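Local coordinates for protein beta-lactamase (Francisella tularensis subsp. tularensis, PDB 3P09) that probably hydrolyses beta-lactam antibiotics to substituted beta-amino acids, as a class A beta-lactamase, at residues D195-H198 with K199-I203; L118-A121 with A122-D126. One frame throughout, in Å; residues are numbered along the deposited sequence.

Interaction 1: residues D195-H198 with K199-I203; sequences DKKH and KDIFI. With SO4 (sulfate ion), chain C.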
ATOM      1  N   ASP A 195      15.474  -0.843 -11.455  1.00 28.31           N
ATOM      2  CA  ASP A 195      16.234   0.093 -12.283  1.00 28.61           C
ATOM      3  C   ASP A 195      15.323   1.206 -12.764  1.00 32.95           C
ATOM      4  O   ASP A 195      14.132   1.191 -12.471  1.00 31.43           O
ATOM      5  CB  ASP A 195      16.911  -0.608 -13.458  1.00 33.42           C
ATOM      6  CG  ASP A 195      15.927  -1.291 -14.382  1.00 40.72           C
ATOM      7  OD1 ASP A 195      14.721  -0.965 -14.336  1.00 39.51           O
ATOM      8  OD2 ASP A 195      16.369  -2.154 -15.173  1.00 50.03           O
ATOM      9  N   LYS A 196      15.867   2.156 -13.520  1.00 27.02           N
ATOM     10  CA  LYS A 196      15.067   3.298 -13.948  1.00 27.27           C
ATOM     11  C   LYS A 196      13.777   2.893 -14.651  1.00 29.54           C
ATOM     12  O   LYS A 196      12.710   3.401 -14.331  1.00 27.59           O
ATOM     13  CB  LYS A 196      15.862   4.249 -14.844  1.00 36.63           C
ATOM     14  CG  LYS A 196      15.050   5.470 -15.268  1.00 42.31           C
ATOM     15  CD  LYS A 196      15.828   6.376 -16.213  1.00 57.52           C
ATOM     16  CE  LYS A 196      15.153   7.735 -16.345  1.00 65.13           C
ATOM     17  NZ  LYS A 196      13.719   7.625 -16.755  1.00 68.13           N
ATOM     18  N   LYS A 197      13.863   1.991 -15.618  1.00 28.36           N
ATOM     19  CA  LYS A 197      12.658   1.620 -16.356  1.00 31.44           C
ATOM     20  C   LYS A 197      11.586   1.054 -15.430  1.00 21.20           C
ATOM     21  O   LYS A 197      10.396   1.334 -15.592  1.00 23.18           O
ATOM     22  CB  LYS A 197      12.965   0.616 -17.465  1.00 37.17           C
ATOM     23  CG  LYS A 197      11.746   0.293 -18.314  1.00 48.93           C
ATOM     24  CD  LYS A 197      12.124  -0.388 -19.625  1.00 63.65           C
ATOM     25  CE  LYS A 197      12.287  -1.887 -19.447  1.00 68.97           C
ATOM     26  NZ  LYS A 197      11.031  -2.514 -18.954  1.00 69.01           N
ATOM     27  N   HIS A 198      12.004   0.248 -14.461  1.00 27.06           N
ATOM     28  CA  HIS A 198      11.038  -0.414 -13.590  1.00 26.88           C
ATOM     29  C   HIS A 198      10.517   0.479 -12.481  1.00 23.20           C
ATOM     30  O   HIS A 198       9.368   0.326 -12.062  1.00 21.28           O
ATOM     31  CB  HIS A 198      11.592  -1.726 -13.031  1.00 26.33           C
ATOM     32  CG  HIS A 198      11.774  -2.783 -14.077  1.00 29.08           C
ATOM     33  ND1 HIS A 198      12.872  -2.823 -14.908  1.00 34.02           N
ATOM     34  CD2 HIS A 198      10.982  -3.819 -14.444  1.00 33.48           C
ATOM     35  CE1 HIS A 198      12.758  -3.850 -15.734  1.00 37.55           C
ATOM     36  NE2 HIS A 198      11.617  -4.467 -15.477  1.00 32.08           N
ATOM     37  N   LYS A 199      11.351   1.405 -12.004  1.00 21.92           N
ATOM     38  CA  LYS A 199      10.854   2.446 -11.109  1.00 22.49           C
ATOM     39  C   LYS A 199       9.736   3.252 -11.784  1.00 26.28           C
ATOM     40  O   LYS A 199       8.683   3.491 -11.195  1.00 22.58           O
ATOM     41  CB  LYS A 199      11.989   3.369 -10.639  1.00 26.82           C
ATOM     42  CG  LYS A 199      12.927   2.689  -9.641  1.00 27.06           C
ATOM     43  CD  LYS A 199      13.894   3.665  -8.990  1.00 31.98           C
ATOM     44  CE  LYS A 199      15.121   3.882  -9.831  1.00 39.08           C
ATOM     45  NZ  LYS A 199      16.243   4.327  -8.955  1.00 46.19           N
ATOM     46  N   ASP A 200       9.965   3.663 -13.028  1.00 21.38           N
ATOM     47  CA  ASP A 200       8.992   4.497 -13.722  1.00 21.82           C
ATOM     48  C   ASP A 200       7.652   3.759 -13.869  1.00 22.99           C
ATOM     49  O   ASP A 200       6.576   4.344 -13.755  1.00 20.86           O
ATOM     50  CB  ASP A 200       9.547   4.937 -15.080  1.00 25.54           C
ATOM     51  CG  ASP A 200      10.645   5.998 -14.952  1.00 41.30           C
ATOM     52  OD1 ASP A 200      10.753   6.626 -13.873  1.00 43.03           O
ATOM     53  OD2 ASP A 200      11.397   6.211 -15.932  1.00 41.64           O
ATOM     54  N   ILE A 201       7.727   2.458 -14.092  1.00 20.86           N
ATOM     55  CA  ILE A 201       6.528   1.639 -14.256  1.00 15.88           C
ATOM     56  C   ILE A 201       5.775   1.550 -12.946  1.00 17.68           C
ATOM     57  O   ILE A 201       4.539   1.680 -12.897  1.00 20.93           O
ATOM     58  CB  ILE A 201       6.913   0.216 -14.737  1.00 18.99           C
ATOM     59  CG1 ILE A 201       7.391   0.278 -16.200  1.00 24.85           C
ATOM     60  CG2 ILE A 201       5.732  -0.734 -14.594  1.00 21.10           C
ATOM     61  CD1 ILE A 201       8.050  -1.001 -16.705  1.00 23.17           C
ATOM     62  N   PHE A 202       6.525   1.329 -11.872  1.00 18.88           N
ATOM     63  CA  PHE A 202       5.945   1.255 -10.542  1.00 19.84           C
ATOM     64  C   PHE A 202       5.229   2.561 -10.194  1.00 17.35           C
ATOM     65  O   PHE A 202       4.085   2.569  -9.736  1.00 16.41           O
ATOM     66  CB  PHE A 202       7.056   0.958  -9.535  1.00 21.10           C
ATOM     67  CG  PHE A 202       6.588   0.854  -8.111  1.00 17.10           C
ATOM     68  CD1 PHE A 202       5.894  -0.266  -7.680  1.00 18.56           C
ATOM     69  CD2 PHE A 202       6.882   1.856  -7.197  1.00 18.29           C
ATOM     70  CE1 PHE A 202       5.479  -0.380  -6.363  1.00 19.41           C
ATOM     71  CE2 PHE A 202       6.470   1.756  -5.875  1.00 21.24           C
ATOM     72  CZ  PHE A 202       5.770   0.637  -5.454  1.00 22.45           C
ATOM     73  N   ILE A 203       5.919   3.667 -10.409  1.00 19.15           N
ATOM     74  CA  ILE A 203       5.364   4.985 -10.143  1.00 17.83           C
ATOM     75  C   ILE A 203       4.080   5.225 -10.933  1.00 15.22           C
ATOM     76  O   ILE A 203       3.093   5.724 -10.396  1.00 20.32           O
ATOM     77  CB  ILE A 203       6.393   6.065 -10.509  1.00 18.15           C
ATOM     78  CG1 ILE A 203       7.464   6.137  -9.413  1.00 23.93           C
ATOM     79  CG2 ILE A 203       5.712   7.413 -10.718  1.00 26.71           C
ATOM     80  CD1 ILE A 203       8.701   6.941  -9.811  1.00 27.35           C
TER
HETATM   81  S   SO4 C 291      19.939   1.595 -12.938  1.00 92.66           S
HETATM   82  O1  SO4 C 291      18.910   2.630 -12.840  1.00 85.12           O
HETATM   83  O2  SO4 C 291      19.817   0.659 -11.823  1.00 91.93           O
HETATM   84  O3  SO4 C 291      19.775   0.883 -14.201  1.00 96.02           O
HETATM   85  O4  SO4 C 291      21.266   2.200 -12.892  1.00 97.57           O

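Interaction 2: residues L118-A121 with A122-D126; sequences LNYA and AILSD. With SO4 (sulfate ion), chain F.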
ATOM      1  N   LEU A 118      -2.009  -7.212 -14.983  1.00 18.20           N
ATOM      2  CA  LEU A 118      -2.394  -7.722 -13.669  1.00 18.64           C
ATOM      3  C   LEU A 118      -1.792  -6.856 -12.574  1.00 16.00           C
ATOM      4  O   LEU A 118      -2.405  -6.658 -11.536  1.00 17.32           O
ATOM      5  CB  LEU A 118      -1.962  -9.185 -13.501  1.00 21.00           C
ATOM      6  CG  LEU A 118      -2.798 -10.160 -14.329  1.00 20.55           C
ATOM      7  CD1 LEU A 118      -2.043 -11.462 -14.649  1.00 24.55           C
ATOM      8  CD2 LEU A 118      -4.102 -10.451 -13.606  1.00 17.46           C
ATOM      9  N   ASN A 119      -0.582  -6.352 -12.807  1.00 16.94           N
ATOM     10  CA  ASN A 119       0.023  -5.414 -11.869  1.00 17.58           C
ATOM     11  C   ASN A 119      -0.860  -4.194 -11.690  1.00 19.49           C
ATOM     12  O   ASN A 119      -1.107  -3.760 -10.576  1.00 19.21           O
ATOM     13  CB  ASN A 119       1.394  -4.945 -12.357  1.00 15.85           C
ATOM     14  CG  ASN A 119       2.477  -5.973 -12.154  1.00 18.98           C
ATOM     15  OD1 ASN A 119       2.331  -6.910 -11.363  1.00 18.22           O
ATOM     16  ND2 ASN A 119       3.597  -5.781 -12.838  1.00 18.43           N
ATOM     17  N   TYR A 120      -1.300  -3.624 -12.814  1.00 17.64           N
ATOM     18  CA  TYR A 120      -2.168  -2.456 -12.795  1.00 18.01           C
ATOM     19  C   TYR A 120      -3.416  -2.756 -11.989  1.00 17.01           C
ATOM     20  O   TYR A 120      -3.816  -1.979 -11.124  1.00 14.49           O
ATOM     21  CB  TYR A 120      -2.509  -2.057 -14.242  1.00 20.02           C
ATOM     22  CG  TYR A 120      -3.659  -1.093 -14.388  1.00 20.09           C
ATOM     23  CD1 TYR A 120      -4.960  -1.551 -14.586  1.00 20.01           C
ATOM     24  CD2 TYR A 120      -3.449   0.278 -14.348  1.00 19.16           C
ATOM     25  CE1 TYR A 120      -6.024  -0.658 -14.737  1.00 19.32           C
ATOM     26  CE2 TYR A 120      -4.511   1.175 -14.494  1.00 24.52           C
ATOM     27  CZ  TYR A 120      -5.789   0.699 -14.691  1.00 21.74           C
ATOM     28  OH  TYR A 120      -6.840   1.599 -14.837  1.00 24.53           O
ATOM     29  N   ALA A 121      -4.030  -3.902 -12.268  1.00 16.61           N
ATOM     30  CA  ALA A 121      -5.222  -4.335 -11.551  1.00 15.45           C
ATOM     31  C   ALA A 121      -4.972  -4.459 -10.047  1.00 17.00           C
ATOM     32  O   ALA A 121      -5.801  -4.020  -9.245  1.00 18.76           O
ATOM     33  CB  ALA A 121      -5.700  -5.668 -12.096  1.00 15.25           C
ATOM     34  N   ALA A 122      -3.850  -5.080  -9.675  1.00 18.87           N
ATOM     35  CA  ALA A 122      -3.509  -5.288  -8.265  1.00 20.31           C
ATOM     36  C   ALA A 122      -3.334  -3.966  -7.527  1.00 19.11           C
ATOM     37  O   ALA A 122      -3.778  -3.819  -6.382  1.00 19.54           O
ATOM     38  CB  ALA A 122      -2.247  -6.146  -8.123  1.00 17.31           C
ATOM     39  N   ILE A 123      -2.686  -3.004  -8.177  1.00 18.20           N
ATOM     40  CA  ILE A 123      -2.488  -1.691  -7.557  1.00 16.29           C
ATOM     41  C   ILE A 123      -3.815  -0.959  -7.393  1.00 18.19           C
ATOM     42  O   ILE A 123      -3.995  -0.170  -6.470  1.00 17.42           O
ATOM     43  CB  ILE A 123      -1.505  -0.838  -8.368  1.00 21.16           C
ATOM     44  CG1 ILE A 123      -0.104  -1.466  -8.314  1.00 23.25           C
ATOM     45  CG2 ILE A 123      -1.490   0.595  -7.862  1.00 20.90           C
ATOM     46  CD1 ILE A 123       0.460  -1.653  -6.886  1.00 19.86           C
ATOM     47  N   LEU A 124      -4.749  -1.239  -8.292  1.00 18.58           N
ATOM     48  CA  LEU A 124      -6.106  -0.750  -8.148  1.00 20.74           C
ATOM     49  C   LEU A 124      -6.909  -1.628  -7.188  1.00 22.60           C
ATOM     50  O   LEU A 124      -8.128  -1.476  -7.072  1.00 19.80           O
ATOM     51  CB  LEU A 124      -6.803  -0.682  -9.509  1.00 21.36           C
ATOM     52  CG  LEU A 124      -6.710   0.688 -10.179  1.00 21.10           C
ATOM     53  CD1 LEU A 124      -5.253   1.028 -10.524  1.00 18.80           C
ATOM     54  CD2 LEU A 124      -7.594   0.727 -11.411  1.00 22.51           C
ATOM     55  N   SER A 125      -6.211  -2.541  -6.517  1.00 17.92           N
ATOM     56  CA  SER A 125      -6.781  -3.396  -5.464  1.00 20.24           C
ATOM     57  C   SER A 125      -7.660  -4.591  -5.914  1.00 23.41           C
ATOM     58  O   SER A 125      -8.395  -5.182  -5.108  1.00 21.25           O
ATOM     59  CB  SER A 125      -7.485  -2.564  -4.374  1.00 23.09           C
ATOM     60  OG  SER A 125      -7.162  -3.090  -3.087  1.00 23.43           O
ATOM     61  N   ASP A 126      -7.555  -4.955  -7.184  1.00 18.75           N
ATOM     62  CA  ASP A 126      -8.230  -6.135  -7.734  1.00 15.47           C
ATOM     63  C   ASP A 126      -7.708  -7.390  -7.015  1.00 17.42           C
ATOM     64  O   ASP A 126      -6.519  -7.710  -7.083  1.00 21.42           O
ATOM     65  CB  ASP A 126      -7.924  -6.197  -9.244  1.00 15.16           C
ATOM     66  CG  ASP A 126      -8.785  -7.214  -9.987  1.00 18.50           C
ATOM     67  OD1 ASP A 126      -8.737  -8.418  -9.645  1.00 22.56           O
ATOM     68  OD2 ASP A 126      -9.503  -6.799 -10.923  1.00 20.92           O
TER
HETATM   69  S   SO4 F 288      -8.776  -1.412  -0.427  1.00 38.81           S
HETATM   70  O1  SO4 F 288      -9.783  -0.507   0.082  1.00 46.44           O
HETATM   71  O2  SO4 F 288      -8.642  -2.569   0.451  1.00 54.17           O
HETATM   72  O3  SO4 F 288      -9.196  -1.846  -1.740  1.00 46.41           O
HETATM   73  O4  SO4 F 288      -7.499  -0.726  -0.490  1.00 53.95           O

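Interaction 1: residues D195-H198 with K199-I203
Lys196 reaches along the helix surface to Asp200 one turn on, and its NZ forms a salt bridge with OD2 at 2.8 Å, using the syn lone pair of the carboxylate. The lysine chain runs extended until its last torsion bends (chi4 -54°), which brings the ammonium group over to the acid. Next to this pair, Ile201 runs alongside Lys197, CD1 4.0 Å from NZ, with Ile201 CG1 packed 3.2 Å from Lys197 O. Lys199 N donates to Asp195 O over 2.8 Å, the first bond of the helix, while the CG of the same lysine packs on that oxygen at 3.4 Å; its NZ goes on to Gly191 O.

Second-shell support comes from the cap. Asp195 OD1 accepts His198 N at 3.0 Å, the capping bond, and also His198 ND1 at 2.7 Å, on the syn side but 27° out of the carboxylate plane. The ND1 bond, in the plane of the ring, and one from NE2 to Asp78 OD2 of helix 66-80 together fix the imidazole's rotation. A sulfate, probably from the crystallisation liquor, takes a bond from Lys196 N through O1. Asp195 is thus a classic N-cap, here combined with a His-carboxylate hydrogen bond, at the start of helix 196-208.

Interaction 2: residues L118-A121 with A122-D126
Tyr120 has CG anti to its own backbone N (chi1 165°), which swings the ring along the helix toward Leu124, whose two methyls share the contact. CD1 sits over one face, 4.2 Å from the ring centroid and 17° off the normal, a CH-pi contact, while CD2 meets the phenol end, 3.7 Å from Tyr120 CZ. The backbone turn brings Asp126 CB to Ala121 CB at 3.7 Å, and a trans chi1 (-169°) sends the aspartate's carboxylate on to Thr105 OG1 and Ile104 N.

In the backbone the helix ends in a Schellman motif. Asp126 N donates to Ala121 O over 2.9 Å, coming from above the carbonyl plane, and Ser125 N closes the inner bond to Ala122 O at 2.8 Å. The positive phi of Ser125 turns the chain, and Asp126 at once N-caps helix 127-137.

Ser125 OG donates to sulfate O3 at 2.7 Å; Thr230 and Thr232 hold the same ion, and Lys67 NZ bonds to Ser125 O. With weak hydrogen bonds between Ser125 OG and both Ser64 OG and Lys229 NZ, this is consistent with the serine at the SDN position of class A enzymes, whose third residue is a serine here; the bound anion suggests a pocket suited to a substrate carboxylate.

How the interactions relate
Going along the chain from the N terminus, interaction 2 comes first: it lies on helix 115-123 and closes the tight turn into helix 127-137. Interaction 1 opens well downstream, at the beginning of helix 196-208, so the two follow in series and neither nests in nor crosses the other. Each is local, spanning only adjoining turns of chain. Their centres lie about 16 Å apart. The nearest atoms of interaction 1 and interaction 2 stay about 5 Å apart, so the two do not meet directly. Helix 66-80 links them: its Phe68 packs against both Phe202 and Ile123. Further along helix 196-208, Tyr205 touches Tyr120 and Ile123, tying these helices into one helical region of the fold.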